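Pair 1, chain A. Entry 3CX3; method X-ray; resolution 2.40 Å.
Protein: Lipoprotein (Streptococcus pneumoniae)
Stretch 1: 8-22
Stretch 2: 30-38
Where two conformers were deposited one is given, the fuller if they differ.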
# COMPACT_ATOMS: atom_id res chain seq x y z
N GLY A 8 -24.59 -20.04 3.56
CA GLY A 8 -25.23 -18.85 4.11
C GLY A 8 -24.33 -18.30 5.20
O GLY A 8 -24.64 -18.44 6.40
N LYS A 9 -23.23 -17.69 4.77
CA LYS A 9 -22.23 -17.03 5.62
C LYS A 9 -21.12 -16.50 4.72
O LYS A 9 -20.97 -15.29 4.54
CB LYS A 9 -21.62 -17.99 6.67
CG LYS A 9 -22.18 -17.86 8.08
CD LYS A 9 -21.70 -16.59 8.79
CE LYS A 9 -22.64 -16.20 9.91
NZ LYS A 9 -23.98 -15.79 9.39
N GLY A 10 -20.37 -17.44 4.14
CA GLY A 10 -19.15 -17.13 3.41
C GLY A 10 -18.01 -17.59 4.29
O GLY A 10 -18.25 -18.15 5.36
N MSE A 11 -16.77 -17.35 3.84
CA MSE A 11 -15.57 -17.57 4.66
C MSE A 11 -15.21 -16.32 5.44
O MSE A 11 -15.02 -15.26 4.85
CB MSE A 11 -14.37 -17.93 3.78
CG MSE A 11 -14.11 -19.41 3.64
SE MSE A 11 -12.36 -19.74 2.81
CE MSE A 11 -12.44 -18.54 1.28
N LYS A 12 -15.10 -16.46 6.76
CA LYS A 12 -14.68 -15.36 7.63
C LYS A 12 -13.20 -15.07 7.37
O LYS A 12 -12.34 -15.96 7.54
CB LYS A 12 -14.93 -15.71 9.11
CG LYS A 12 -14.92 -14.49 10.05
CD LYS A 12 -15.12 -14.88 11.53
CE LYS A 12 -16.60 -14.85 11.91
NZ LYS A 12 -16.84 -14.35 13.31
N ILE A 13 -12.91 -13.84 6.95
CA ILE A 13 -11.58 -13.46 6.47
C ILE A 13 -11.08 -12.18 7.15
O ILE A 13 -11.71 -11.13 7.07
CB ILE A 13 -11.53 -13.32 4.91
CG1 ILE A 13 -11.55 -14.69 4.23
CG2 ILE A 13 -10.32 -12.54 4.46
CD1 ILE A 13 -11.85 -14.64 2.74
N VAL A 14 -9.95 -12.30 7.85
CA VAL A 14 -9.31 -11.16 8.46
C VAL A 14 -8.12 -10.72 7.60
O VAL A 14 -7.48 -11.51 6.89
CB VAL A 14 -8.96 -11.41 9.96
CG1 VAL A 14 -8.23 -10.21 10.56
CG2 VAL A 14 -10.22 -11.66 10.76
N THR A 15 -7.83 -9.43 7.70
CA THR A 15 -7.07 -8.72 6.71
C THR A 15 -6.25 -7.67 7.42
O THR A 15 -6.72 -7.08 8.39
CB THR A 15 -8.06 -8.16 5.72
OG1 THR A 15 -8.05 -9.00 4.54
CG2 THR A 15 -7.80 -6.73 5.40
N SER A 16 -5.01 -7.46 6.99
CA SER A 16 -4.09 -6.65 7.80
C SER A 16 -4.43 -5.18 7.74
O SER A 16 -4.79 -4.58 8.77
CB SER A 16 -2.62 -6.93 7.50
OG SER A 16 -2.31 -6.79 6.13
N PHE A 17 -4.34 -4.61 6.54
CA PHE A 17 -4.62 -3.19 6.31
C PHE A 17 -5.27 -2.99 4.94
O PHE A 17 -5.59 -3.98 4.28
CB PHE A 17 -3.38 -2.33 6.60
CG PHE A 17 -2.38 -2.25 5.48
CD1 PHE A 17 -1.75 -3.40 4.97
CD2 PHE A 17 -2.03 -1.01 4.97
CE1 PHE A 17 -0.81 -3.32 3.93
CE2 PHE A 17 -1.11 -0.91 3.94
CZ PHE A 17 -0.47 -2.08 3.42
N TYR A 18 -5.50 -1.74 4.52
CA TYR A 18 -6.42 -1.43 3.42
C TYR A 18 -6.16 -2.04 2.03
O TYR A 18 -7.09 -2.60 1.44
CB TYR A 18 -6.68 0.07 3.27
CG TYR A 18 -7.41 0.36 1.99
CD1 TYR A 18 -8.78 0.13 1.89
CD2 TYR A 18 -6.74 0.86 0.86
CE1 TYR A 18 -9.49 0.40 0.70
CE2 TYR A 18 -7.43 1.12 -0.34
CZ TYR A 18 -8.80 0.88 -0.40
OH TYR A 18 -9.53 1.12 -1.54
N PRO A 19 -4.95 -1.86 1.46
CA PRO A 19 -4.76 -2.44 0.12
C PRO A 19 -5.14 -3.91 0.12
O PRO A 19 -5.56 -4.43 -0.90
CB PRO A 19 -3.26 -2.29 -0.13
CG PRO A 19 -2.84 -1.14 0.72
CD PRO A 19 -3.74 -1.14 1.93
N ILE A 20 -4.98 -4.56 1.26
CA ILE A 20 -5.32 -5.98 1.40
C ILE A 20 -6.84 -6.13 1.55
O ILE A 20 -7.46 -6.94 0.84
CB ILE A 20 -4.58 -6.62 2.61
CG1 ILE A 20 -3.12 -6.93 2.28
CG2 ILE A 20 -5.23 -7.91 2.96
CD1 ILE A 20 -2.49 -6.02 1.26
N TYR A 21 -7.43 -5.36 2.47
CA TYR A 21 -8.87 -5.32 2.63
C TYR A 21 -9.56 -5.27 1.28
O TYR A 21 -10.36 -6.15 0.95
CB TYR A 21 -9.27 -4.08 3.44
CG TYR A 21 -10.74 -3.98 3.75
CD1 TYR A 21 -11.39 -4.99 4.48
CD2 TYR A 21 -11.49 -2.88 3.33
CE1 TYR A 21 -12.74 -4.90 4.77
CE2 TYR A 21 -12.85 -2.78 3.62
CZ TYR A 21 -13.46 -3.80 4.34
OH TYR A 21 -14.80 -3.71 4.64
N ALA A 22 -9.17 -4.26 0.50
CA ALA A 22 -9.81 -3.88 -0.73
C ALA A 22 -9.59 -4.88 -1.84
O ALA A 22 -10.42 -5.03 -2.71
CB ALA A 22 -9.29 -2.54 -1.17
N ASP A 30 -18.95 -10.90 -3.61
CA ASP A 30 -20.01 -10.95 -2.59
C ASP A 30 -19.96 -12.23 -1.75
O ASP A 30 -20.86 -12.49 -0.95
CB ASP A 30 -21.38 -10.81 -3.26
CG ASP A 30 -21.62 -11.84 -4.38
OD1 ASP A 30 -20.75 -12.70 -4.63
OD2 ASP A 30 -22.71 -11.77 -5.00
N LEU A 31 -18.90 -13.01 -1.92
CA LEU A 31 -18.81 -14.36 -1.38
C LEU A 31 -18.52 -14.54 0.10
O LEU A 31 -19.19 -15.33 0.77
CB LEU A 31 -17.78 -15.16 -2.16
CG LEU A 31 -18.26 -15.72 -3.49
CD1 LEU A 31 -17.12 -16.53 -4.06
CD2 LEU A 31 -19.51 -16.58 -3.30
N ASN A 32 -17.51 -13.85 0.61
CA ASN A 32 -17.01 -14.15 1.95
C ASN A 32 -17.22 -13.02 2.96
O ASN A 32 -17.56 -11.91 2.59
CB ASN A 32 -15.53 -14.55 1.86
CG ASN A 32 -15.27 -15.66 0.84
OD1 ASN A 32 -15.50 -16.84 1.12
ND2 ASN A 32 -14.78 -15.29 -0.34
N ASP A 33 -17.03 -13.34 4.24
CA ASP A 33 -17.07 -12.32 5.29
C ASP A 33 -15.67 -11.72 5.49
O ASP A 33 -14.88 -12.18 6.33
CB ASP A 33 -17.62 -12.89 6.61
CG ASP A 33 -17.50 -11.91 7.78
OD1 ASP A 33 -17.57 -10.67 7.57
OD2 ASP A 33 -17.34 -12.38 8.92
N VAL A 34 -15.40 -10.67 4.71
CA VAL A 34 -14.09 -10.01 4.70
C VAL A 34 -14.12 -8.80 5.61
O VAL A 34 -14.79 -7.81 5.33
CB VAL A 34 -13.63 -9.60 3.28
CG1 VAL A 34 -12.26 -8.94 3.34
CG2 VAL A 34 -13.59 -10.79 2.35
N ARG A 35 -13.38 -8.91 6.71
CA ARG A 35 -13.16 -7.81 7.64
C ARG A 35 -11.67 -7.51 7.84
O ARG A 35 -10.81 -8.33 7.51
CB ARG A 35 -13.86 -8.08 8.98
CG ARG A 35 -14.16 -9.55 9.25
CD ARG A 35 -14.51 -9.78 10.69
NE ARG A 35 -15.93 -9.52 10.95
CZ ARG A 35 -16.80 -10.46 11.31
NH1 ARG A 35 -16.39 -11.71 11.46
NH2 ARG A 35 -18.07 -10.14 11.52
N MSE A 36 -11.38 -6.32 8.36
CA MSE A 36 -10.02 -5.80 8.43
C MSE A 36 -9.58 -5.68 9.89
O MSE A 36 -10.40 -5.33 10.73
CB MSE A 36 -10.01 -4.44 7.74
CG MSE A 36 -8.64 -3.83 7.54
SE MSE A 36 -8.83 -2.02 6.88
CE MSE A 36 -7.40 -1.20 7.93
N ILE A 37 -8.30 -5.96 10.20
CA ILE A 37 -7.82 -5.97 11.61
C ILE A 37 -8.13 -4.66 12.32
O ILE A 37 -8.13 -4.60 13.57
CB ILE A 37 -6.31 -6.36 11.77
CG1 ILE A 37 -6.15 -7.87 11.73
CG2 ILE A 37 -5.76 -5.92 13.10
CD1 ILE A 37 -4.71 -8.34 11.82
N GLN A 38 -8.39 -3.62 11.53
CA GLN A 38 -9.12 -2.43 11.99
C GLN A 38 -9.08 -2.23 13.51
O GLN A 38 -10.12 -2.07 14.17
CB GLN A 38 -10.58 -2.44 11.47
CG GLN A 38 -11.42 -3.68 11.86
CD GLN A 38 -12.89 -3.59 11.46
OE1 GLN A 38 -13.27 -3.99 10.35
NE2 GLN A 38 -13.72 -3.06 12.36

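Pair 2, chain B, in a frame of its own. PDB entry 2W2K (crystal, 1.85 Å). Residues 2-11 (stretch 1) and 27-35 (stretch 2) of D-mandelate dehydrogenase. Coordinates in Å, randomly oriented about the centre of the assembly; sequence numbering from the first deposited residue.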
# COMPACT_ATOMS: atom_id res chain seq x y z
N PRO B 2 -0.18 49.39 -19.43
CA PRO B 2 0.80 48.86 -18.42
C PRO B 2 0.38 47.47 -17.97
O PRO B 2 -0.67 46.97 -18.37
CB PRO B 2 0.90 49.80 -17.25
N ARG B 3 1.20 46.88 -17.11
CA ARG B 3 1.03 45.48 -16.66
C ARG B 3 -0.35 45.22 -16.04
O ARG B 3 -0.80 46.01 -15.19
CB ARG B 3 2.09 45.15 -15.61
CG ARG B 3 3.52 45.45 -16.02
CD ARG B 3 4.50 44.88 -15.00
NE ARG B 3 4.46 45.61 -13.74
CZ ARG B 3 5.00 45.20 -12.60
NH1 ARG B 3 5.66 44.06 -12.52
NH2 ARG B 3 4.87 45.96 -11.51
N PRO B 4 -1.02 44.10 -16.42
CA PRO B 4 -2.24 43.72 -15.69
C PRO B 4 -1.93 43.43 -14.22
O PRO B 4 -0.79 43.08 -13.87
CB PRO B 4 -2.70 42.45 -16.41
CG PRO B 4 -2.09 42.58 -17.82
CD PRO B 4 -0.73 43.16 -17.52
N ARG B 5 -2.95 43.58 -13.36
CA ARG B 5 -2.79 43.52 -11.90
C ARG B 5 -3.48 42.24 -11.35
O ARG B 5 -4.60 41.90 -11.78
CB ARG B 5 -3.40 44.80 -11.26
CG ARG B 5 -2.82 46.15 -11.86
CD ARG B 5 -3.39 47.45 -11.17
NE ARG B 5 -2.77 47.71 -9.87
CZ ARG B 5 -3.39 47.78 -8.68
NH1 ARG B 5 -4.71 47.66 -8.57
NH2 ARG B 5 -2.66 48.01 -7.59
N VAL B 6 -2.80 41.54 -10.43
CA VAL B 6 -3.24 40.21 -9.91
C VAL B 6 -3.29 40.19 -8.37
O VAL B 6 -2.27 40.42 -7.69
CB VAL B 6 -2.28 39.07 -10.44
CG1 VAL B 6 -2.73 37.66 -9.95
CG2 VAL B 6 -2.15 39.10 -11.98
N LEU B 7 -4.49 39.93 -7.80
CA LEU B 7 -4.64 39.79 -6.35
C LEU B 7 -4.14 38.40 -5.91
O LEU B 7 -4.63 37.40 -6.43
CB LEU B 7 -6.12 39.97 -5.93
CG LEU B 7 -6.37 39.97 -4.40
CD1 LEU B 7 -5.82 41.26 -3.80
CD2 LEU B 7 -7.87 39.86 -4.11
N LEU B 8 -3.22 38.36 -4.94
CA LEU B 8 -2.65 37.11 -4.38
C LEU B 8 -3.36 36.73 -3.09
O LEU B 8 -3.28 37.49 -2.12
CB LEU B 8 -1.14 37.28 -4.10
CG LEU B 8 -0.39 36.13 -3.40
CD1 LEU B 8 -0.51 34.81 -4.21
CD2 LEU B 8 1.07 36.47 -3.20
N LEU B 9 -4.06 35.59 -3.08
CA LEU B 9 -4.75 35.08 -1.89
C LEU B 9 -3.84 34.18 -1.07
O LEU B 9 -3.58 33.01 -1.44
CB LEU B 9 -6.04 34.31 -2.25
CG LEU B 9 -7.25 34.99 -2.90
CD1 LEU B 9 -8.39 33.94 -3.07
CD2 LEU B 9 -7.74 36.22 -2.12
N GLY B 10 -3.34 34.71 0.04
CA GLY B 10 -2.40 33.96 0.88
C GLY B 10 -0.95 33.96 0.43
O GLY B 10 -0.51 34.89 -0.27
N ASP B 11 -0.20 32.91 0.81
CA ASP B 11 1.26 32.84 0.58
C ASP B 11 1.70 32.85 -0.91
O ASP B 11 0.99 32.34 -1.78
CB ASP B 11 1.84 31.57 1.24
CG ASP B 11 1.95 31.65 2.77
OD1 ASP B 11 1.80 32.75 3.35
OD2 ASP B 11 2.18 30.59 3.40
N PHE B 27 3.33 40.76 -14.48
CA PHE B 27 2.10 41.18 -13.75
C PHE B 27 2.44 41.93 -12.44
O PHE B 27 3.39 41.55 -11.74
CB PHE B 27 1.29 39.94 -13.35
CG PHE B 27 0.67 39.18 -14.51
CD1 PHE B 27 -0.37 39.74 -15.26
CD2 PHE B 27 1.12 37.89 -14.85
CE1 PHE B 27 -0.94 39.04 -16.36
CE2 PHE B 27 0.54 37.17 -15.93
CZ PHE B 27 -0.50 37.76 -16.68
N GLU B 28 1.69 42.99 -12.11
CA GLU B 28 1.79 43.61 -10.76
C GLU B 28 1.01 42.74 -9.75
O GLU B 28 -0.23 42.71 -9.79
CB GLU B 28 1.24 45.06 -10.76
CG GLU B 28 1.29 45.73 -9.37
CD GLU B 28 0.54 47.05 -9.32
OE1 GLU B 28 0.04 47.51 -10.37
OE2 GLU B 28 0.40 47.61 -8.21
N VAL B 29 1.73 42.04 -8.86
CA VAL B 29 1.11 41.12 -7.87
C VAL B 29 0.86 41.84 -6.55
O VAL B 29 1.79 42.41 -5.95
CB VAL B 29 1.98 39.83 -7.65
CG1 VAL B 29 1.34 38.89 -6.56
CG2 VAL B 29 2.08 39.05 -8.95
N ILE B 30 -0.41 41.84 -6.13
CA ILE B 30 -0.91 42.56 -4.94
C ILE B 30 -1.25 41.57 -3.78
O ILE B 30 -2.20 40.79 -3.89
CB ILE B 30 -2.21 43.38 -5.29
CG1 ILE B 30 -2.04 44.18 -6.61
CG2 ILE B 30 -2.65 44.25 -4.08
CD1 ILE B 30 -3.41 44.52 -7.29
N PRO B 31 -0.48 41.58 -2.66
CA PRO B 31 -0.89 40.74 -1.50
C PRO B 31 -2.25 41.14 -0.88
O PRO B 31 -2.47 42.31 -0.58
CB PRO B 31 0.26 40.94 -0.49
CG PRO B 31 1.40 41.46 -1.29
CD PRO B 31 0.78 42.29 -2.40
N ALA B 32 -3.18 40.18 -0.71
CA ALA B 32 -4.49 40.47 -0.08
C ALA B 32 -4.35 40.84 1.42
O ALA B 32 -5.19 41.57 1.98
CB ALA B 32 -5.48 39.28 -0.26
N ASN B 33 -3.28 40.36 2.06
CA ASN B 33 -3.05 40.63 3.49
C ASN B 33 -4.27 40.27 4.35
O ASN B 33 -4.77 41.09 5.15
CB ASN B 33 -2.61 42.10 3.70
CG ASN B 33 -1.20 42.38 3.19
OD1 ASN B 33 -0.32 41.53 3.25
ND2 ASN B 33 -0.98 43.59 2.67
N LEU B 34 -4.77 39.05 4.19
CA LEU B 34 -6.07 38.68 4.79
C LEU B 34 -6.06 38.70 6.33
O LEU B 34 -5.05 38.34 6.95
CB LEU B 34 -6.55 37.32 4.26
CG LEU B 34 -6.90 37.21 2.76
CD1 LEU B 34 -6.92 35.73 2.36
CD2 LEU B 34 -8.22 37.87 2.41
N THR B 35 -7.17 39.15 6.92
CA THR B 35 -7.44 39.02 8.37
C THR B 35 -8.66 38.10 8.63
O THR B 35 -8.49 36.96 9.07
CB THR B 35 -7.65 40.42 9.08
OG1 THR B 35 -8.73 41.14 8.46
CG2 THR B 35 -6.39 41.27 9.02
O HOH W 1 0.23 47.78 -13.20
O HOH W 2 -3.47 36.99 2.15

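Pair 1 and pair 2 share two adjacent parallel β-strands, whose N-to-C directions diverge by 23° and 29° and whose axes approach to 4.6 Å in both. Fourteen central residues superpose with an RMSD of 0.7 Å. The register is the same: Lys A12, Ile A13, Val A14 and Thr A15 match Arg B5, Val B6, Leu B7 and Leu B8, while Asp A33, Val A34 and Arg A35 match Glu B28, Val B29 and Ile B30.

The backbone ladder is largely shared. In pair 1, Ile A13 N donates to Asp A33 O (2.6 Å) and Arg A35 N to Ile A13 O (2.8 Å); in pair 2, Val B6 N donates to Glu B28 O (2.9 Å) and Ile B30 N to Val B6 O (2.8 Å). One rung is missing in pair 1. Leu B8 N bonds to Ile B30 O at 2.8 Å with a nearly linear geometry, whereas Thr A15 N lies 3.2 Å from Arg A35 O at an angle too poor for a hydrogen bond. The next rung recovers, with Ile A37 N to Thr A15 O at 2.7 Å matching Ala B32 N to Leu B8 O at 3.0 Å.

Charged side chains occupy the face bearing Lys A12 and Asp A33, or Arg B5 and Glu B28, but pair differently. Arg B5 bridges directly across the strands, its NE donating to Glu B28 OE1 (2.9 Å) and its NH2 to Glu B28 OE2 (3.1 Å), while Ile B30 CD1 packs over one face of the guanidinium. In pair 1 the acid instead meets an arginine on its own strand: Arg A35 NH1 is 2.8 Å from Asp A33 OD2, a contact of charges only. Arg A35 takes the position of Ile B30, and its NH1 also lies 3.3 Å from Lys A12 NZ, a close approach of like charges.

On the opposite face, Ile A13 and Val A34 meet (CB to CG2, 4.1 Å) where Val B6 and Val B29 stand. Beyond them, Leu B8 CB reaches Val B29 CG1 at 3.8 Å; its counterpart Thr A15 makes its closest side-chain-to-side-chain contact with Met A36, CG2 to CG at 3.7 Å. Tyr A21, from the helix following the first strand, adds cover here, with CD1 3.6 Å from Met A36 CB.

At the strand entry, Gly A10 matches Arg B3. A CB on the glycine would clash with Leu A31 O and Asn A32 CA. Next to it, Met A11 N donates to Asn A32 OD1 (3.0 Å); at the matching positions, Pro B4 CB packs against Phe B27 CD1 (3.8 Å).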